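Local structure of CobC (Shigella flexneri 2a, 6NRU) at residues Leu41-Leu45 against Gln178-Ser182; Leu6-Arg10 against Leu45-Phe50. The protein probably removes the phosphate from adenosylcobalamin 5'-phosphate and alpha-ribazole 5'-phosphate in the assembly of the nucleotide loop of vitamin B12. All blocks are in the same frame, centred on the assembly; numbering follows the deposited sequence.

Interaction 1 of 2, residues Leu41-Leu45 against Gln178-Ser182; sequences LHTLL and QGCWS
Residues 41-44 form the last turn of helix 32-44, with Leu45 N hydrogen-bonded to Leu41 O at 3.1 Å before Leu45 leaves helical geometry (phi/psi -122/30). Opposite runs a loop that turns at Gly179 with positive phi (76/8) and becomes extended into strand 181-187. The nearest CA atoms are those of Leu41 and Gly179, 6.7 Å apart. Three leucines then close on one indole, a worked case of helix-on-sheet packing by apolar side chains. Trp181, chi1 p and chi2 -89°, receives Leu45 over one face: Leu45 CD2 sits 3.9 Å from the five-membered ring centroid, 11° off its normal, a CH-pi contact. Leu41 (mt) brings CD2 to the ring edge, 3.7 Å from Trp181 CD1 and 3.7 Å from Cys180 O; Leu44 (mt) adds CD1 at 4.3 Å from Trp181 CD1. Trp181 NE1 donates a hydrogen bond to Ala200 O. Through Leu41 and Leu45 the helix end packs on Ile9 of strand 5-10, and on Trp181 of neighbouring strand 181-187; Trp181 also touches Val195 and Ser198 of strand 190-198.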
loop_
_atom_site.group_PDB
_atom_site.type_symbol
_atom_site.label_atom_id
_atom_site.label_comp_id
_atom_site.label_asym_id
_atom_site.label_seq_id
_atom_site.Cartn_x
_atom_site.Cartn_y
_atom_site.Cartn_z
ATOM N N LEU A 41 0.763 -12.771 9.678
ATOM C CA LEU A 41 0.385 -12.883 8.274
ATOM C C LEU A 41 1.161 -13.985 7.568
ATOM O O LEU A 41 0.635 -14.625 6.649
ATOM C CB LEU A 41 0.609 -11.551 7.561
ATOM C CG LEU A 41 -0.514 -10.520 7.645
ATOM C CD1 LEU A 41 -0.012 -9.164 7.176
ATOM C CD2 LEU A 41 -1.713 -10.965 6.827
ATOM N N HIS A 42 2.413 -14.213 7.974
ATOM C CA HIS A 42 3.196 -15.288 7.375
ATOM C C HIS A 42 2.519 -16.637 7.572
ATOM O O HIS A 42 2.446 -17.447 6.641
ATOM C CB HIS A 42 4.601 -15.315 7.970
ATOM C CG HIS A 42 5.258 -16.656 7.882
ATOM N ND1 HIS A 42 5.768 -17.156 6.703
ATOM C CD2 HIS A 42 5.472 -17.608 8.819
ATOM C CE1 HIS A 42 6.278 -18.355 6.921
ATOM N NE2 HIS A 42 6.111 -18.654 8.197
ATOM N N THR A 43 2.018 -16.897 8.779
ATOM C CA THR A 43 1.310 -18.147 9.015
ATOM C C THR A 43 -0.099 -18.117 8.435
ATOM O O THR A 43 -0.644 -19.173 8.097
ATOM C CB THR A 43 1.266 -18.451 10.513
ATOM O OG1 THR A 43 0.516 -17.437 11.187
ATOM C CG2 THR A 43 2.676 -18.489 11.089
ATOM N N LEU A 44 -0.698 -16.929 8.306
ATOM C CA LEU A 44 -2.054 -16.842 7.774
ATOM C C LEU A 44 -2.099 -17.205 6.297
ATOM O O LEU A 44 -3.128 -17.693 5.815
ATOM C CB LEU A 44 -2.628 -15.441 7.987
ATOM C CG LEU A 44 -3.157 -15.110 9.382
ATOM C CD1 LEU A 44 -3.802 -13.737 9.387
ATOM C CD2 LEU A 44 -4.141 -16.174 9.836
ATOM N N LEU A 45 -1.001 -16.979 5.571
ATOM C CA LEU A 45 -0.906 -17.251 4.143
ATOM C C LEU A 45 0.236 -18.216 3.834
ATOM O O LEU A 45 0.850 -18.145 2.765
ATOM C CB LEU A 45 -0.729 -15.955 3.362
ATOM C CG LEU A 45 -1.722 -14.855 3.739
ATOM C CD1 LEU A 45 -1.079 -13.472 3.673
ATOM C CD2 LEU A 45 -2.955 -14.933 2.857
ATOM N N GLN A 178 -3.833 -2.722 8.778
ATOM C CA GLN A 178 -2.581 -3.369 9.132
ATOM C C GLN A 178 -2.855 -4.664 9.886
ATOM O O GLN A 178 -3.822 -4.774 10.642
ATOM C CB GLN A 178 -1.711 -2.434 9.975
ATOM C CG GLN A 178 -1.207 -1.219 9.201
ATOM C CD GLN A 178 -0.486 -0.216 10.077
ATOM O OE1 GLN A 178 -0.899 0.049 11.208
ATOM N NE2 GLN A 178 0.591 0.362 9.554
ATOM N N GLY A 179 -1.994 -5.652 9.663
ATOM C CA GLY A 179 -2.216 -6.973 10.207
ATOM C C GLY A 179 -3.260 -7.785 9.478
ATOM O O GLY A 179 -3.633 -8.862 9.959
ATOM N N CYS A 180 -3.745 -7.301 8.338
ATOM C CA CYS A 180 -4.766 -7.961 7.544
ATOM C C CYS A 180 -4.250 -8.197 6.132
ATOM O O CYS A 180 -3.193 -7.699 5.737
ATOM C CB CYS A 180 -6.052 -7.126 7.487
ATOM S SG CYS A 180 -6.773 -6.692 9.082
ATOM N N TRP A 181 -5.024 -8.958 5.364
ATOM C CA TRP A 181 -4.720 -9.205 3.964
ATOM C C TRP A 181 -6.006 -9.135 3.153
ATOM O O TRP A 181 -7.094 -9.437 3.655
ATOM C CB TRP A 181 -4.034 -10.564 3.766
ATOM C CG TRP A 181 -4.869 -11.724 4.210
ATOM C CD1 TRP A 181 -4.905 -12.281 5.457
ATOM C CD2 TRP A 181 -5.798 -12.470 3.412
ATOM N NE1 TRP A 181 -5.797 -13.327 5.482
ATOM C CE2 TRP A 181 -6.358 -13.464 4.240
ATOM C CE3 TRP A 181 -6.208 -12.394 2.076
ATOM C CZ2 TRP A 181 -7.306 -14.373 3.777
ATOM C CZ3 TRP A 181 -7.148 -13.300 1.619
ATOM C CH2 TRP A 181 -7.688 -14.276 2.468
ATOM N N SER A 182 -5.870 -8.721 1.896
ATOM C CA SER A 182 -6.986 -8.615 0.968
ATOM C C SER A 182 -6.626 -9.316 -0.335
ATOM O O SER A 182 -5.455 -9.585 -0.617
ATOM C CB SER A 182 -7.348 -7.153 0.692
ATOM O OG SER A 182 -7.471 -6.430 1.901
#

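Interaction 2 of 2, residues Leu6-Arg10 against Leu45-Phe50; sequences LWLIR and LDDVSF. With SO4 (sulfate ion), chain N.
Trp7, on interior strand 5-10 of the sheet, is packed against by Leu45, Val48 and Phe50 of a connecting loop. In extended residues 6-10, Trp7 and Ile9 direct their CA-to-CB bonds toward this loop between helix 32-44 and strand 52-55. The loop makes a type I turn from Leu45 to Val48, with a weak Val48 N to Leu45 O hydrogen bond of 3.4 Å, then an inverse gamma turn centred on Ser49. The nearest CA atoms are those of Trp7 and Phe50, 8.9 Å apart, a gap filled by side chains. Trp7 takes chi1 m with chi2 76° and offers an indole face to two of them. Phe50 (chi1 m, chi2 -81°) meets it edge-to-face: planes at 81°, centroids of the Trp7 five-membered ring and the Phe50 ring 5.0 Å apart, Phe50 CE1 3.5 Å from Trp7 CG. Val48, chi1 t, places CG1 over the six-membered ring, 3.7 Å from its centroid and 21° off the normal, a CH-pi contact. Leu45, chi1 m with chi2 between wells at 145°, sets CD2 4.0 Å from Trp7 CE3 and CD1 3.7 Å from Ile9 CD1 (Ile9 chi1 m, chi2 t). Arg10, extended, instead gives NH2 to sulfate O3 at a very short 2.4 Å; Asn17 and Arg60 bind the same ion, probably from the crystallisation liquor, consistent with an anion-binding pocket near His11, probably the phosphohistidine residue. Trp7 NE1 is hydrogen-bonded to Asn146 OD1. Between the segments themselves contact is apolar and aromatic, depending on shape fit.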
loop_
_atom_site.group_PDB
_atom_site.type_symbol
_atom_site.label_atom_id
_atom_site.label_comp_id
_atom_site.label_asym_id
_atom_site.label_seq_id
_atom_site.Cartn_x
_atom_site.Cartn_y
_atom_site.Cartn_z
ATOM N N LEU A 6 -4.567 -10.867 -7.054
ATOM C CA LEU A 6 -3.626 -10.028 -6.324
ATOM C C LEU A 6 -3.922 -10.148 -4.836
ATOM O O LEU A 6 -5.027 -9.819 -4.391
ATOM C CB LEU A 6 -3.728 -8.572 -6.776
ATOM C CG LEU A 6 -3.827 -8.363 -8.289
ATOM C CD1 LEU A 6 -4.001 -6.893 -8.615
ATOM C CD2 LEU A 6 -2.599 -8.931 -8.987
ATOM N N TRP A 7 -2.950 -10.637 -4.077
ATOM C CA TRP A 7 -3.052 -10.675 -2.625
ATOM C C TRP A 7 -2.428 -9.398 -2.079
ATOM O O TRP A 7 -1.229 -9.164 -2.258
ATOM C CB TRP A 7 -2.359 -11.914 -2.061
ATOM C CG TRP A 7 -2.870 -13.204 -2.641
ATOM C CD1 TRP A 7 -2.594 -13.716 -3.877
ATOM C CD2 TRP A 7 -3.749 -14.144 -2.008
ATOM N NE1 TRP A 7 -3.243 -14.912 -4.050
ATOM C CE2 TRP A 7 -3.958 -15.199 -2.917
ATOM C CE3 TRP A 7 -4.379 -14.194 -0.759
ATOM C CZ2 TRP A 7 -4.774 -16.293 -2.618
ATOM C CZ3 TRP A 7 -5.185 -15.281 -0.465
ATOM C CH2 TRP A 7 -5.375 -16.314 -1.391
ATOM N N LEU A 8 -3.241 -8.568 -1.436
ATOM C CA LEU A 8 -2.819 -7.245 -0.996
ATOM C C LEU A 8 -2.491 -7.274 0.490
ATOM O O LEU A 8 -3.300 -7.735 1.302
ATOM C CB LEU A 8 -3.910 -6.211 -1.278
ATOM C CG LEU A 8 -4.532 -6.288 -2.675
ATOM C CD1 LEU A 8 -5.617 -5.239 -2.855
ATOM C CD2 LEU A 8 -3.460 -6.140 -3.747
ATOM N N ILE A 9 -1.308 -6.777 0.841
ATOM C CA ILE A 9 -0.879 -6.654 2.230
ATOM C C ILE A 9 -0.296 -5.261 2.423
ATOM O O ILE A 9 0.649 -4.878 1.724
ATOM C CB ILE A 9 0.156 -7.722 2.620
ATOM C CG1 ILE A 9 -0.506 -9.093 2.745
ATOM C CG2 ILE A 9 0.851 -7.340 3.922
ATOM C CD1 ILE A 9 0.415 -10.158 3.307
ATOM N N ARG A 10 -0.861 -4.508 3.360
ATOM C CA ARG A 10 -0.282 -3.249 3.794
ATOM C C ARG A 10 0.721 -3.525 4.905
ATOM O O ARG A 10 0.508 -4.410 5.738
ATOM C CB ARG A 10 -1.377 -2.295 4.278
ATOM C CG ARG A 10 -0.887 -1.025 4.956
ATOM C CD ARG A 10 -2.043 -0.340 5.666
ATOM N NE ARG A 10 -1.645 0.853 6.410
ATOM C CZ ARG A 10 -2.466 1.531 7.205
ATOM N NH1 ARG A 10 -3.721 1.134 7.356
ATOM N NH2 ARG A 10 -2.035 2.607 7.849
ATOM N N LEU A 45 -1.001 -16.979 5.571
ATOM C CA LEU A 45 -0.906 -17.251 4.143
ATOM C C LEU A 45 0.236 -18.216 3.834
ATOM O O LEU A 45 0.850 -18.145 2.765
ATOM C CB LEU A 45 -0.729 -15.955 3.362
ATOM C CG LEU A 45 -1.722 -14.855 3.739
ATOM C CD1 LEU A 45 -1.079 -13.472 3.673
ATOM C CD2 LEU A 45 -2.955 -14.933 2.857
ATOM N N ASP A 46 0.542 -19.115 4.770
ATOM C CA ASP A 46 1.618 -20.073 4.548
ATOM C C ASP A 46 1.271 -21.040 3.424
ATOM O O ASP A 46 2.134 -21.390 2.609
ATOM C CB ASP A 46 1.911 -20.828 5.844
ATOM C CG ASP A 46 3.322 -21.372 5.893
ATOM O OD1 ASP A 46 4.191 -20.852 5.161
ATOM O OD2 ASP A 46 3.562 -22.320 6.662
ATOM N N ASP A 47 0.015 -21.473 3.356
ATOM C CA ASP A 47 -0.422 -22.455 2.374
ATOM C C ASP A 47 -0.932 -21.827 1.084
ATOM O O ASP A 47 -1.495 -22.536 0.244
ATOM C CB ASP A 47 -1.503 -23.354 2.976
ATOM C CG ASP A 47 -0.953 -24.288 4.031
ATOM O OD1 ASP A 47 0.245 -24.168 4.362
ATOM O OD2 ASP A 47 -1.713 -25.150 4.519
ATOM N N VAL A 48 -0.757 -20.523 0.910
ATOM C CA VAL A 48 -1.092 -19.857 -0.342
ATOM C C VAL A 48 0.143 -19.882 -1.233
ATOM O O VAL A 48 1.178 -19.299 -0.893
ATOM C CB VAL A 48 -1.574 -18.420 -0.102
ATOM C CG1 VAL A 48 -1.833 -17.728 -1.428
ATOM C CG2 VAL A 48 -2.828 -18.420 0.762
ATOM N N SER A 49 0.035 -20.561 -2.373
ATOM C CA SER A 49 1.174 -20.777 -3.263
ATOM C C SER A 49 1.336 -19.564 -4.169
ATOM O O SER A 49 0.802 -19.507 -5.278
ATOM C CB SER A 49 0.985 -22.053 -4.073
ATOM O OG SER A 49 -0.365 -22.197 -4.479
ATOM N N PHE A 50 2.090 -18.581 -3.689
ATOM C CA PHE A 50 2.432 -17.438 -4.518
ATOM C C PHE A 50 3.462 -17.832 -5.570
ATOM O O PHE A 50 4.250 -18.765 -5.388
ATOM C CB PHE A 50 2.985 -16.294 -3.666
ATOM C CG PHE A 50 2.076 -15.865 -2.549
ATOM C CD1 PHE A 50 1.013 -15.012 -2.793
ATOM C CD2 PHE A 50 2.294 -16.304 -1.253
ATOM C CE1 PHE A 50 0.182 -14.613 -1.767
ATOM C CE2 PHE A 50 1.465 -15.907 -0.223
ATOM C CZ PHE A 50 0.408 -15.060 -0.479
HETATM S S SO4 N . 0.611 5.033 6.695
HETATM O O1 SO4 N . 0.252 5.951 5.619
HETATM O O2 SO4 N . 0.790 5.784 7.934
HETATM O O3 SO4 N . -0.451 4.048 6.871
HETATM O O4 SO4 N . 1.854 4.343 6.359
#

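Overall arrangement
From the N terminus, the chain first lays down strand 5-10, then passes through helix 32-44 and returns in the following loop, where interaction 2 closes a circuit of 34 intervening residues. Interaction 1 closes a much longer one: 132 residues separate the helix end from 178-182. The two circuits cross rather than nest, since their segments alternate along the chain and share Leu45. That leucine packs against both Trp7 and Trp181, whose own rings meet with CZ3 atoms 3.5 Å apart. Strands 5-10 and 181-187 are antiparallel neighbours, with a probable hydrogen bond from Leu8 N to Ser182 O. Together the contacts fasten helix 32-44 and its exit loop onto the histidine phosphatase sheet.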